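Local coordinates for protein histone-lysine N-methyltransferase, H3 lysine-9 specific SUVH6 (Arabidopsis thaliana, PDB 6A5K) that probably methylates histone H3 at its H3K9 site using S-adenosylmethionine, and belongs to a plant family that binds methylated non-CG DNA, at residues Y316-A321 against S341-V346. The protein carries 1 engineered substitution. Sequence-based numbering, arbitrary orientation.
Sequences YNFDGA and SCYLRV. With ZN (zinc ion), chain C.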
loop_
_atom_site.group_PDB
_atom_site.type_symbol
_atom_site.label_atom_id
_atom_site.label_comp_id
_atom_site.label_asym_id
_atom_site.label_seq_id
_atom_site.Cartn_x
_atom_site.Cartn_y
_atom_site.Cartn_z
ATOM N N TYR A 316 11.653 -7.783 -8.944
ATOM C CA TYR A 316 11.623 -7.137 -7.637
ATOM C C TYR A 316 12.781 -6.154 -7.533
ATOM O O TYR A 316 13.815 -6.348 -8.161
ATOM C CB TYR A 316 11.729 -8.166 -6.501
ATOM C CG TYR A 316 10.612 -9.188 -6.433
ATOM C CD1 TYR A 316 9.363 -8.856 -5.910
ATOM C CD2 TYR A 316 10.818 -10.499 -6.859
ATOM C CE1 TYR A 316 8.343 -9.798 -5.836
ATOM C CE2 TYR A 316 9.801 -11.445 -6.789
ATOM C CZ TYR A 316 8.571 -11.091 -6.280
ATOM O OH TYR A 316 7.565 -12.036 -6.213
ATOM N N ASN A 317 12.622 -5.106 -6.729
ATOM C CA ASN A 317 13.773 -4.296 -6.348
ATOM C C ASN A 317 14.564 -5.013 -5.259
ATOM O O ASN A 317 14.096 -5.990 -4.684
ATOM C CB ASN A 317 13.348 -2.902 -5.873
ATOM C CG ASN A 317 12.831 -2.035 -7.006
ATOM O OD1 ASN A 317 11.699 -1.559 -6.968
ATOM N ND2 ASN A 317 13.659 -1.837 -8.027
ATOM N N PHE A 318 15.756 -4.514 -4.957
ATOM C CA PHE A 318 16.618 -5.188 -3.990
ATOM C C PHE A 318 16.038 -5.150 -2.572
ATOM O O PHE A 318 16.473 -5.908 -1.703
ATOM C CB PHE A 318 18.021 -4.578 -3.996
ATOM C CG PHE A 318 18.843 -4.937 -5.210
ATOM C CD1 PHE A 318 18.312 -5.721 -6.224
ATOM C CD2 PHE A 318 20.151 -4.496 -5.325
ATOM C CE1 PHE A 318 19.065 -6.047 -7.337
ATOM C CE2 PHE A 318 20.917 -4.824 -6.435
ATOM C CZ PHE A 318 20.371 -5.601 -7.444
ATOM N N ASP A 319 15.056 -4.280 -2.340
ATOM C CA ASP A 319 14.447 -4.179 -1.017
ATOM C C ASP A 319 13.211 -5.079 -0.869
ATOM O O ASP A 319 12.490 -4.999 0.126
ATOM C CB ASP A 319 14.099 -2.710 -0.704
ATOM C CG ASP A 319 12.992 -2.143 -1.600
ATOM O OD1 ASP A 319 12.532 -2.818 -2.542
ATOM O OD2 ASP A 319 12.586 -0.990 -1.359
ATOM N N GLY A 320 12.977 -5.941 -1.855
ATOM C CA GLY A 320 11.910 -6.923 -1.762
ATOM C C GLY A 320 10.575 -6.517 -2.364
ATOM O O GLY A 320 9.701 -7.352 -2.563
ATOM N N ALA A 321 10.406 -5.233 -2.651
ATOM C CA ALA A 321 9.168 -4.761 -3.257
ATOM C C ALA A 321 9.091 -5.139 -4.735
ATOM O O ALA A 321 10.100 -5.111 -5.440
ATOM C CB ALA A 321 9.044 -3.247 -3.093
ATOM N N SER A 341 18.474 -15.184 0.666
ATOM C CA SER A 341 18.350 -13.740 0.538
ATOM C C SER A 341 18.235 -13.292 -0.916
ATOM O O SER A 341 18.180 -12.095 -1.194
ATOM C CB SER A 341 19.546 -13.052 1.195
ATOM O OG SER A 341 20.761 -13.502 0.616
ATOM N N CYS A 342 18.214 -14.251 -1.838
ATOM C CA CYS A 342 18.138 -13.944 -3.263
ATOM C C CYS A 342 17.014 -12.972 -3.564
ATOM O O CYS A 342 15.909 -13.107 -3.041
ATOM C CB CYS A 342 17.937 -15.210 -4.097
ATOM S SG CYS A 342 17.715 -14.839 -5.860
ATOM N N TYR A 343 17.305 -11.996 -4.417
ATOM C CA TYR A 343 16.328 -10.976 -4.785
ATOM C C TYR A 343 15.093 -11.592 -5.441
ATOM O O TYR A 343 14.010 -10.999 -5.443
ATOM C CB TYR A 343 16.984 -9.950 -5.708
ATOM C CG TYR A 343 18.138 -9.218 -5.048
ATOM C CD1 TYR A 343 17.975 -8.600 -3.814
ATOM C CD2 TYR A 343 19.393 -9.162 -5.649
ATOM C CE1 TYR A 343 19.026 -7.929 -3.200
ATOM C CE2 TYR A 343 20.450 -8.490 -5.043
ATOM C CZ TYR A 343 20.254 -7.878 -3.819
ATOM O OH TYR A 343 21.288 -7.215 -3.212
ATOM N N LEU A 344 15.264 -12.791 -5.987
ATOM C CA LEU A 344 14.162 -13.529 -6.588
ATOM C C LEU A 344 13.514 -14.521 -5.619
ATOM O O LEU A 344 12.879 -15.478 -6.046
ATOM C CB LEU A 344 14.639 -14.278 -7.831
ATOM C CG LEU A 344 15.046 -13.420 -9.025
ATOM C CD1 LEU A 344 15.480 -14.314 -10.184
ATOM C CD2 LEU A 344 13.887 -12.519 -9.430
ATOM N N ARG A 345 13.694 -14.310 -4.320
ATOM C CA ARG A 345 12.963 -15.094 -3.329
ATOM C C ARG A 345 12.207 -14.145 -2.414
ATOM O O ARG A 345 12.784 -13.545 -1.513
ATOM C CB ARG A 345 13.901 -15.991 -2.516
ATOM C CG ARG A 345 14.635 -17.045 -3.324
ATOM C CD ARG A 345 15.479 -17.909 -2.389
ATOM N NE ARG A 345 16.411 -18.786 -3.091
ATOM C CZ ARG A 345 16.120 -20.025 -3.466
ATOM N NH1 ARG A 345 14.907 -20.515 -3.238
ATOM N NH2 ARG A 345 17.034 -20.764 -4.087
ATOM N N VAL A 346 10.913 -13.994 -2.664
ATOM C CA VAL A 346 10.105 -13.049 -1.902
ATOM C C VAL A 346 8.835 -13.709 -1.362
ATOM O O VAL A 346 8.739 -13.975 -0.164
ATOM C CB VAL A 346 9.729 -11.810 -2.752
ATOM C CG1 VAL A 346 8.847 -10.859 -1.948
ATOM C CG2 VAL A 346 10.980 -11.092 -3.234
HETATM ZN ZN ZN C . 18.207 -16.862 -7.062
HETATM O O HOH W 1 13.901 -8.847 -3.837
#
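The rings of Phe318 and Tyr343 lie face on face in an offset stack, their planes only 3° apart and their centroids separated by 3.8 Å. CE2 of Tyr343 sits over the centre of the Phe318 ring, and in return CD1 of Phe318 sits over the centre of the tyrosine ring; the phenol oxygen overhangs CD2 of Phe318. Tyr316 presents one ring face to Val346, whose CG2 stands 3.5 Å from the ring centroid, almost on the normal, in a CH-pi contact. The valine's first torsion sets this up, turning CG2 to the side anti to its carbonyl carbon, while CG1 packs 3.7 Å from the carbonyl O of Gly320. At the edge of the Tyr316 ring, near its plane, comes Leu344 CD2. Each segment makes a type I turn, Asn317 to Gly320 and Cys342 to Arg345, and a water joins them, donating to Asn317 O (3.0 Å) and to Tyr343 O (2.7 Å). An alanine in place of Tyr343 would probably leave one face of Phe318 without its stacking partner and open a gap between the turns. The second turn is fixed to the zinc cluster of the pre-SET motif: Cys342 SG binds zinc at 2.4 Å, together with Cys296, Cys332 and Cys338, and also accepts the N-H of Leu344 (3.2 Å), which probably tempers the thiolate's charge. On the other segment, Asn317 and Asp319 bond to Arg22 of helix 5-29. Ring stacking, aliphatic packing and one shared water thus join the metal-bound turn to one held by that N-terminal helix.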